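Local atomic coordinates of uncharacterized protein (Pseudomonas fluorescens, PDB entry 5V00), a protein that is of unknown biochemical function but is a bicupin involved in histidine utilization. Residues B[145-150]-B[154-159]. Residues are numbered along the deposited sequence; the frame is centred on the assembly and turned at random.
Sequences VLVFSV and VKVLGE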
ATOM      1  N   VAL B 145       7.709   6.937  -9.479  1.00 17.90           N
ATOM      2  CA  VAL B 145       6.832   7.992  -9.956  1.00 17.16           C
ATOM      3  C   VAL B 145       5.480   7.841  -9.336  1.00 20.74           C
ATOM      4  O   VAL B 145       4.870   6.751  -9.388  1.00 18.90           O
ATOM      5  CB  VAL B 145       6.713   8.043 -11.528  1.00 18.12           C
ATOM      6  CG1 VAL B 145       5.802   9.215 -11.909  1.00 20.92           C
ATOM      7  CG2 VAL B 145       8.074   8.166 -12.160  1.00 19.94           C
ATOM      8  N   LEU B 146       4.926   8.931  -8.802  1.00 17.21           N
ATOM      9  CA  LEU B 146       3.678   8.913  -8.090  1.00 17.93           C
ATOM     10  C   LEU B 146       2.733   9.928  -8.761  1.00 18.11           C
ATOM     11  O   LEU B 146       3.179  11.070  -9.125  1.00 18.26           O
ATOM     12  CB  LEU B 146       3.831   9.288  -6.594  1.00 19.36           C
ATOM     13  CG  LEU B 146       4.748   8.325  -5.863  1.00 23.26           C
ATOM     14  CD1 LEU B 146       5.316   9.091  -4.653  1.00 26.96           C
ATOM     15  CD2 LEU B 146       3.895   7.170  -5.358  1.00 23.74           C
ATOM     16  N   VAL B 147       1.500   9.554  -8.926  1.00 15.92           N
ATOM     17  CA  VAL B 147       0.447  10.410  -9.505  1.00 16.13           C
ATOM     18  C   VAL B 147      -0.722  10.420  -8.565  1.00 17.72           C
ATOM     19  O   VAL B 147      -1.432   9.440  -8.447  1.00 17.92           O
ATOM     20  CB  VAL B 147      -0.003  10.000 -10.934  1.00 15.88           C
ATOM     21  CG1 VAL B 147      -1.005  10.954 -11.494  1.00 18.55           C
ATOM     22  CG2 VAL B 147       1.175   9.918 -11.882  1.00 17.40           C
ATOM     23  N   PHE B 148      -0.980  11.576  -7.923  1.00 16.14           N
ATOM     24  CA  PHE B 148      -2.044  11.712  -6.913  1.00 17.43           C
ATOM     25  C   PHE B 148      -3.154  12.578  -7.464  1.00 20.10           C
ATOM     26  O   PHE B 148      -2.930  13.748  -7.800  1.00 18.72           O
ATOM     27  CB  PHE B 148      -1.472  12.376  -5.657  1.00 16.56           C
ATOM     28  CG  PHE B 148      -2.480  12.643  -4.573  1.00 16.91           C
ATOM     29  CD1 PHE B 148      -2.920  11.609  -3.758  1.00 19.78           C
ATOM     30  CD2 PHE B 148      -2.961  13.927  -4.348  1.00 17.76           C
ATOM     31  CE1 PHE B 148      -3.867  11.824  -2.794  1.00 19.91           C
ATOM     32  CE2 PHE B 148      -3.942  14.162  -3.434  1.00 18.65           C
ATOM     33  CZ  PHE B 148      -4.349  13.135  -2.568  1.00 18.61           C
ATOM     34  N   SER B 149      -4.342  12.017  -7.615  1.00 17.90           N
ATOM     35  CA  SER B 149      -5.503  12.683  -8.201  1.00 19.44           C
ATOM     36  C   SER B 149      -6.271  13.617  -7.264  1.00 21.25           C
ATOM     37  O   SER B 149      -6.536  13.218  -6.107  1.00 19.84           O
ATOM     38  CB  SER B 149      -6.498  11.618  -8.697  1.00 19.74           C
ATOM     39  OG  SER B 149      -7.689  12.220  -9.128  1.00 19.51           O
ATOM     40  N   VAL B 150      -6.662  14.799  -7.760  1.00 18.58           N
ATOM     41  CA  VAL B 150      -7.622  15.624  -7.055  1.00 19.34           C
ATOM     42  C   VAL B 150      -8.831  15.859  -7.947  1.00 22.43           C
ATOM     43  O   VAL B 150      -9.431  16.918  -7.898  1.00 24.72           O
ATOM     44  CB  VAL B 150      -6.993  16.926  -6.485  1.00 20.34           C
ATOM     45  CG1 VAL B 150      -5.941  16.617  -5.413  1.00 20.59           C
ATOM     46  CG2 VAL B 150      -6.405  17.773  -7.581  1.00 22.08           C
ATOM     47  N   VAL B 154      -8.557  11.077 -13.279  1.00 20.64           N
ATOM     48  CA  VAL B 154      -7.232  11.332 -13.866  1.00 20.36           C
ATOM     49  C   VAL B 154      -6.821  10.028 -14.583  1.00 21.80           C
ATOM     50  O   VAL B 154      -6.871   8.890 -14.016  1.00 22.36           O
ATOM     51  CB  VAL B 154      -6.250  11.657 -12.760  1.00 19.23           C
ATOM     52  CG1 VAL B 154      -4.834  11.632 -13.301  1.00 19.84           C
ATOM     53  CG2 VAL B 154      -6.626  13.014 -12.150  1.00 20.73           C
ATOM     54  N   LYS B 155      -6.507  10.152 -15.859  1.00 19.34           N
ATOM     55  CA  LYS B 155      -6.064   9.029 -16.685  1.00 20.22           C
ATOM     56  C   LYS B 155      -4.574   8.967 -16.793  1.00 21.86           C
ATOM     57  O   LYS B 155      -3.952   9.967 -17.144  1.00 21.43           O
ATOM     58  CB  LYS B 155      -6.646   9.172 -18.103  1.00 22.34           C
ATOM     59  CG  LYS B 155      -8.183   9.162 -18.160  1.00 27.70           C
ATOM     60  CD  LYS B 155      -8.688   9.414 -19.583  1.00 36.02           C
ATOM     61  CE  LYS B 155      -8.985   8.175 -20.329  1.00 49.05           C
ATOM     62  NZ  LYS B 155      -8.907   8.407 -21.819  1.00 59.02           N
ATOM     63  N   VAL B 156      -4.000   7.812 -16.507  1.00 19.57           N
ATOM     64  CA  VAL B 156      -2.569   7.642 -16.511  1.00 20.18           C
ATOM     65  C   VAL B 156      -2.249   6.164 -16.592  1.00 20.68           C
ATOM     66  O   VAL B 156      -2.774   5.343 -15.810  1.00 18.87           O
ATOM     67  CB  VAL B 156      -1.866   8.302 -15.310  1.00 19.76           C
ATOM     68  CG1 VAL B 156      -2.527   7.897 -13.984  1.00 19.34           C
ATOM     69  CG2 VAL B 156      -0.369   8.051 -15.336  1.00 24.05           C
ATOM     70  N   LEU B 157      -1.434   5.816 -17.583  1.00 22.28           N
ATOM     71  CA  LEU B 157      -0.936   4.451 -17.767  1.00 27.08           C
ATOM     72  C   LEU B 157      -2.028   3.411 -17.819  1.00 24.94           C
ATOM     73  O   LEU B 157      -1.882   2.333 -17.283  1.00 28.31           O
ATOM     74  CB  LEU B 157       0.118   4.135 -16.732  1.00 25.10           C
ATOM     75  CG  LEU B 157       1.452   4.848 -16.892  1.00 27.86           C
ATOM     76  CD1 LEU B 157       2.326   4.867 -15.680  1.00 27.94           C
ATOM     77  CD2 LEU B 157       2.205   4.335 -18.135  1.00 31.84           C
ATOM     78  N   GLY B 158      -3.147   3.734 -18.429  1.00 25.44           N
ATOM     79  CA  GLY B 158      -4.255   2.861 -18.599  1.00 28.60           C
ATOM     80  C   GLY B 158      -5.180   2.730 -17.428  1.00 27.09           C
ATOM     81  O   GLY B 158      -6.136   1.960 -17.502  1.00 28.15           O
ATOM     82  N   GLU B 159      -4.927   3.490 -16.340  1.00 21.26           N
ATOM     83  CA  GLU B 159      -5.729   3.469 -15.132  1.00 22.37           C
ATOM     84  C   GLU B 159      -6.501   4.767 -15.043  1.00 24.08           C
ATOM     85  O   GLU B 159      -6.176   5.793 -15.717  1.00 22.44           O
ATOM     86  CB  GLU B 159      -4.840   3.259 -13.932  1.00 20.92           C
ATOM     87  CG  GLU B 159      -4.008   2.019 -13.942  1.00 22.28           C
ATOM     88  CD  GLU B 159      -4.800   0.707 -14.006  1.00 24.04           C
ATOM     89  OE1 GLU B 159      -5.974   0.681 -13.699  1.00 24.24           O
ATOM     90  OE2 GLU B 159      -4.135  -0.277 -14.392  1.00 27.07           O
TER
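Val-154 fits between Ser-149 and Val-147 and gives each a different methyl. Val-154 CG2 lies 3.3 Å from Ser-149 OG and 3.7 Å from Ser-149 CB, so this methyl rests against the whole CB-OG arm of the serine. Val-154 CG1, the branch anti to the backbone N (chi1 168°), comes 4.3 Å from Val-147 CG1. The second methyl of Val-147 is used too: Val-147 CG2 stands 4.2 Å from Val-156 CG2. Val-147 is thus split between two valines of the facing strand, and these valine contacts are purely apolar.

The serine hydroxyl takes no polar partner from 154-159. With chi1 at 173°, Ser-149 OG lies beside the carbonyl carbon of its own residue, where it also meets Val-154 CG2. It is hydrogen-bonded to the backbone N of Ala-151. This bond is the main one; the carbonyls of Leu-161 and Gly-162 add weak ones.

Beyond Val-156 the chain reverses in a type I' turn. Val-156 and Glu-159 pair through both backbone bonds, with Glu-159 N 2.9 Å from Val-156 O. Leu-157 and Gly-158 occupy the turn with positive phi.

The axes of 145-149 and 154-156 approach to 8.5 Å and run nearly antiparallel (161°), because the strands belong to facing sheets of a cupin-type beta barrel. Strand 144-149 bonds to strands 166-170 and 184-191. Strand 154-156 lies between 176-181 and 159-161. Val-180 packs on Val-154 and Val-156, Ile-178 and Leu-167 on Val-156, and Leu-186 on Val-147. On the far face of strand 144-149, Phe-148 stacks on Phe-116, and Leu-146 meets strand 47-54.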